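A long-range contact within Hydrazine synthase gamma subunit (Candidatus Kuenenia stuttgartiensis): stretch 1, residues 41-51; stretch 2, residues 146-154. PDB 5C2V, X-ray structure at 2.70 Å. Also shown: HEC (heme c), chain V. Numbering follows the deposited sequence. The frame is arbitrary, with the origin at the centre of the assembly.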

# COMPACT_ATOMS: atom_id res chain seq x y z
N GLU C 41 55.07 -28.34 -19.72
CA GLU C 41 54.74 -27.15 -20.48
C GLU C 41 53.33 -26.65 -20.15
O GLU C 41 52.96 -25.53 -20.51
CB GLU C 41 54.87 -27.41 -21.99
CG GLU C 41 53.95 -28.49 -22.54
CD GLU C 41 54.52 -29.89 -22.39
OE1 GLU C 41 55.49 -30.07 -21.63
OE2 GLU C 41 54.00 -30.82 -23.05
N LEU C 42 52.55 -27.49 -19.48
CA LEU C 42 51.19 -27.15 -19.11
C LEU C 42 51.05 -26.66 -17.66
O LEU C 42 49.95 -26.32 -17.22
CB LEU C 42 50.26 -28.35 -19.33
CG LEU C 42 50.21 -28.91 -20.75
CD1 LEU C 42 49.18 -30.02 -20.85
CD2 LEU C 42 49.91 -27.80 -21.75
N VAL C 43 52.16 -26.63 -16.93
CA VAL C 43 52.11 -26.38 -15.49
C VAL C 43 51.64 -24.96 -15.13
O VAL C 43 50.91 -24.77 -14.15
CB VAL C 43 53.49 -26.65 -14.83
CG1 VAL C 43 54.56 -25.76 -15.43
CG2 VAL C 43 53.42 -26.49 -13.32
N ARG C 44 52.04 -23.97 -15.93
CA ARG C 44 51.69 -22.58 -15.64
C ARG C 44 50.21 -22.33 -15.90
O ARG C 44 49.55 -21.63 -15.13
CB ARG C 44 52.55 -21.63 -16.46
CG ARG C 44 52.60 -20.21 -15.90
CD ARG C 44 53.65 -19.37 -16.59
NE ARG C 44 53.95 -18.15 -15.83
CZ ARG C 44 53.33 -16.99 -16.00
NH1 ARG C 44 52.38 -16.88 -16.91
NH2 ARG C 44 53.67 -15.94 -15.27
N TYR C 45 49.70 -22.90 -16.99
CA TYR C 45 48.27 -22.85 -17.29
C TYR C 45 47.48 -23.43 -16.13
O TYR C 45 46.44 -22.90 -15.73
CB TYR C 45 47.96 -23.61 -18.58
CG TYR C 45 48.70 -23.11 -19.80
CD1 TYR C 45 48.29 -21.96 -20.47
CD2 TYR C 45 49.81 -23.79 -20.29
CE1 TYR C 45 48.97 -21.50 -21.58
CE2 TYR C 45 50.49 -23.33 -21.40
CZ TYR C 45 50.07 -22.19 -22.05
OH TYR C 45 50.74 -21.74 -23.16
N GLY C 46 47.99 -24.54 -15.60
CA GLY C 46 47.39 -25.18 -14.44
C GLY C 46 47.41 -24.28 -13.23
O GLY C 46 46.46 -24.27 -12.44
N GLN C 47 48.50 -23.53 -13.06
CA GLN C 47 48.59 -22.58 -11.96
C GLN C 47 47.53 -21.49 -12.11
O GLN C 47 46.92 -21.05 -11.13
CB GLN C 47 49.98 -21.95 -11.89
CG GLN C 47 50.22 -21.12 -10.63
CD GLN C 47 51.58 -20.45 -10.61
OE1 GLN C 47 52.15 -20.15 -11.66
NE2 GLN C 47 52.11 -20.22 -9.42
N PHE C 48 47.30 -21.05 -13.35
CA PHE C 48 46.28 -20.05 -13.62
C PHE C 48 44.89 -20.58 -13.28
O PHE C 48 44.13 -19.92 -12.57
CB PHE C 48 46.32 -19.59 -15.08
CG PHE C 48 45.22 -18.63 -15.43
CD1 PHE C 48 45.26 -17.32 -15.00
CD2 PHE C 48 44.14 -19.05 -16.20
CE1 PHE C 48 44.24 -16.43 -15.32
CE2 PHE C 48 43.12 -18.17 -16.53
CZ PHE C 48 43.18 -16.86 -16.09
N GLN C 49 44.57 -21.76 -13.80
CA GLN C 49 43.28 -22.39 -13.53
C GLN C 49 43.10 -22.62 -12.03
O GLN C 49 41.98 -22.62 -11.51
CB GLN C 49 43.16 -23.72 -14.29
CG GLN C 49 41.82 -24.42 -14.13
CD GLN C 49 40.66 -23.61 -14.70
OE1 GLN C 49 40.38 -23.66 -15.89
NE2 GLN C 49 39.98 -22.86 -13.83
N PHE C 50 44.22 -22.80 -11.34
CA PHE C 50 44.22 -22.99 -9.89
C PHE C 50 43.89 -21.69 -9.16
O PHE C 50 43.13 -21.70 -8.19
CB PHE C 50 45.59 -23.53 -9.44
CG PHE C 50 45.70 -23.76 -7.96
CD1 PHE C 50 45.22 -24.94 -7.39
CD2 PHE C 50 46.29 -22.82 -7.14
CE1 PHE C 50 45.33 -25.16 -6.03
CE2 PHE C 50 46.39 -23.04 -5.78
CZ PHE C 50 45.91 -24.21 -5.22
N ASN C 51 44.45 -20.58 -9.63
CA ASN C 51 44.26 -19.30 -8.96
C ASN C 51 43.11 -18.44 -9.49
O ASN C 51 42.77 -17.42 -8.89
CB ASN C 51 45.56 -18.49 -9.01
CG ASN C 51 46.65 -19.09 -8.16
OD1 ASN C 51 46.85 -18.69 -7.01
ND2 ASN C 51 47.37 -20.06 -8.71
FE HEC V . 40.52 -29.37 -2.92
CHA HEC V . 41.27 -32.32 -1.33
CHB HEC V . 42.81 -30.09 -5.34
CHC HEC V . 39.59 -26.53 -4.65
CHD HEC V . 38.80 -28.23 -0.18
NA HEC V . 41.79 -30.95 -3.29
C1A HEC V . 42.00 -32.04 -2.47
C2A HEC V . 43.12 -32.80 -3.01
C3A HEC V . 43.53 -32.18 -4.12
C4A HEC V . 42.71 -31.00 -4.31
CMA HEC V . 44.69 -32.59 -5.06
CAA HEC V . 43.69 -34.11 -2.40
CBA HEC V . 45.14 -33.94 -1.96
CGA HEC V . 45.67 -35.24 -1.41
O1A HEC V . 44.88 -36.21 -1.28
O2A HEC V . 46.89 -35.31 -1.10
NB HEC V . 41.18 -28.40 -4.62
C1B HEC V . 41.96 -29.04 -5.57
C2B HEC V . 41.71 -28.40 -6.85
C3B HEC V . 40.83 -27.41 -6.66
C4B HEC V . 40.48 -27.39 -5.26
CMB HEC V . 42.39 -28.81 -8.18
CAB HEC V . 40.26 -26.45 -7.73
CBB HEC V . 39.31 -27.20 -8.69
NC HEC V . 39.42 -27.67 -2.49
C1C HEC V . 39.13 -26.64 -3.36
C2C HEC V . 38.15 -25.78 -2.73
C3C HEC V . 38.04 -26.17 -1.45
C4C HEC V . 38.76 -27.42 -1.30
CMC HEC V . 37.70 -24.42 -3.30
CAC HEC V . 37.16 -25.51 -0.36
CBC HEC V . 35.66 -25.68 -0.69
ND HEC V . 40.16 -30.13 -1.01
C1D HEC V . 39.28 -29.52 -0.12
C2D HEC V . 38.93 -30.49 0.90
C3D HEC V . 39.70 -31.76 0.55
C4D HEC V . 40.44 -31.45 -0.66
CMD HEC V . 37.98 -30.27 2.10
CAD HEC V . 39.68 -33.11 1.30
CBD HEC V . 38.45 -33.89 0.87
CGD HEC V . 38.42 -35.22 1.58
O1D HEC V . 37.47 -36.01 1.34
O2D HEC V . 39.35 -35.48 2.38
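Stretch 2, residues 146-154: ALICYIRAL

The two helices meet backbone to backbone at a glycine: Gly46 CA lies 3.7 Å from Leu147 CA, and the helix axes approach to 6.8 Å. Gly46 CA also makes a CA-H...O contact with Ala146 O at 3.3 Å, although that oxygen already accepts the helical hydrogen bond from Tyr150 N at 2.9 Å. Absence of a side chain is what permits this: an ideal CB on Gly46 would fall 2.1 Å from Ala146 O and 2.8 Å from Tyr150 CB, both clashes.

Stretch 2 is helical from Ala146 to Arg152, continuing a helix that begins earlier in the chain, and leaves it at Ala153 and Leu154. It crosses the helix of Val43 to Asn51 almost at right angles, at -98°. Small residues serve the near approach: Ala146 points its CB toward stretch 1, 3.3 Å from Leu42 O and 4.0 Å from Tyr45 CB.

One turn on, Tyr150 is the large knob, with chi1 in t and its side chain set among Val43, Gly46, Gln47 and Phe50. Gln47 CA sits over a face of its ring, 4.0 Å from the centroid of the Tyr150 ring, while Tyr150 CE2 lies over a face of the Phe50 ring, 3.7 Å from Phe50 CG; the two ring planes are inclined by 41°. Leu147 fills the neighbouring space, its CD1 3.4 Å from Gly46 O and 3.9 Å from Phe50 CB, and its CD2 3.6 Å from CMB of the heme c. Just past the C-terminal end of the stretch 2 helix, Ala153 CB meets Val43 CG2 at 4.0 Å.

No direct hydrogen bond joins the stretches, so their direct contact is one of packing; a water bridges Tyr150 OH, at 2.9 Å, and Gln47 NE2, at 2.6 Å, the latter a weak bond.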

# COMPACT_ATOMS: atom_id res chain seq x y z
N ALA C 146 46.20 -29.75 -17.47
CA ALA C 146 47.15 -28.72 -17.07
C ALA C 146 47.11 -28.51 -15.55
O ALA C 146 48.16 -28.40 -14.91
CB ALA C 146 46.86 -27.41 -17.78
N LEU C 147 45.90 -28.47 -15.00
CA LEU C 147 45.72 -28.33 -13.56
C LEU C 147 46.40 -29.47 -12.81
O LEU C 147 47.15 -29.25 -11.85
CB LEU C 147 44.22 -28.28 -13.23
CG LEU C 147 43.83 -28.01 -11.77
CD1 LEU C 147 44.54 -26.78 -11.24
CD2 LEU C 147 42.32 -27.84 -11.68
N ILE C 148 46.14 -30.70 -13.26
CA ILE C 148 46.74 -31.88 -12.66
C ILE C 148 48.27 -31.83 -12.77
O ILE C 148 48.98 -32.24 -11.85
CB ILE C 148 46.21 -33.17 -13.30
CG1 ILE C 148 44.69 -33.21 -13.22
CG2 ILE C 148 46.81 -34.40 -12.63
CD1 ILE C 148 44.15 -33.02 -11.82
N CYS C 149 48.76 -31.33 -13.90
CA CYS C 149 50.19 -31.15 -14.09
C CYS C 149 50.76 -30.18 -13.06
O CYS C 149 51.86 -30.39 -12.55
CB CYS C 149 50.50 -30.67 -15.51
SG CYS C 149 50.28 -31.91 -16.80
N TYR C 150 50.01 -29.12 -12.77
CA TYR C 150 50.43 -28.16 -11.76
C TYR C 150 50.47 -28.80 -10.37
O TYR C 150 51.39 -28.55 -9.59
CB TYR C 150 49.51 -26.94 -11.73
CG TYR C 150 49.72 -26.07 -10.51
CD1 TYR C 150 50.79 -25.19 -10.44
CD2 TYR C 150 48.85 -26.13 -9.43
CE1 TYR C 150 50.99 -24.39 -9.33
CE2 TYR C 150 49.04 -25.34 -8.31
CZ TYR C 150 50.11 -24.47 -8.27
OH TYR C 150 50.31 -23.68 -7.16
N ILE C 151 49.47 -29.62 -10.07
CA ILE C 151 49.39 -30.27 -8.77
C ILE C 151 50.51 -31.28 -8.57
O ILE C 151 51.12 -31.34 -7.49
CB ILE C 151 48.03 -30.97 -8.59
CG1 ILE C 151 46.90 -29.95 -8.66
CG2 ILE C 151 47.98 -31.72 -7.27
CD1 ILE C 151 45.65 -30.49 -9.27
N ARG C 152 50.80 -32.05 -9.61
CA ARG C 152 51.84 -33.07 -9.55
C ARG C 152 53.23 -32.44 -9.44
O ARG C 152 54.17 -33.07 -8.93
CB ARG C 152 51.77 -33.97 -10.78
CG ARG C 152 50.54 -34.86 -10.82
CD ARG C 152 50.31 -35.45 -12.20
NE ARG C 152 51.37 -36.35 -12.62
CZ ARG C 152 51.36 -37.05 -13.75
NH1 ARG C 152 50.34 -36.93 -14.59
NH2 ARG C 152 52.37 -37.85 -14.06
N ALA C 153 53.36 -31.21 -9.91
CA ALA C 153 54.65 -30.53 -9.95
C ALA C 153 54.99 -29.86 -8.62
O ALA C 153 56.05 -29.27 -8.46
CB ALA C 153 54.68 -29.51 -11.07
N LEU C 154 54.07 -29.95 -7.66
CA LEU C 154 54.28 -29.36 -6.34
C LEU C 154 55.18 -30.24 -5.47
O LEU C 154 54.92 -31.43 -5.29
CB LEU C 154 52.94 -29.11 -5.64
CG LEU C 154 52.10 -27.98 -6.23
CD1 LEU C 154 50.76 -27.86 -5.50
CD2 LEU C 154 52.86 -26.66 -6.18
O HOH W 1 52.53 -21.79 -7.37
O HOH W 2 38.91 -30.53 -3.58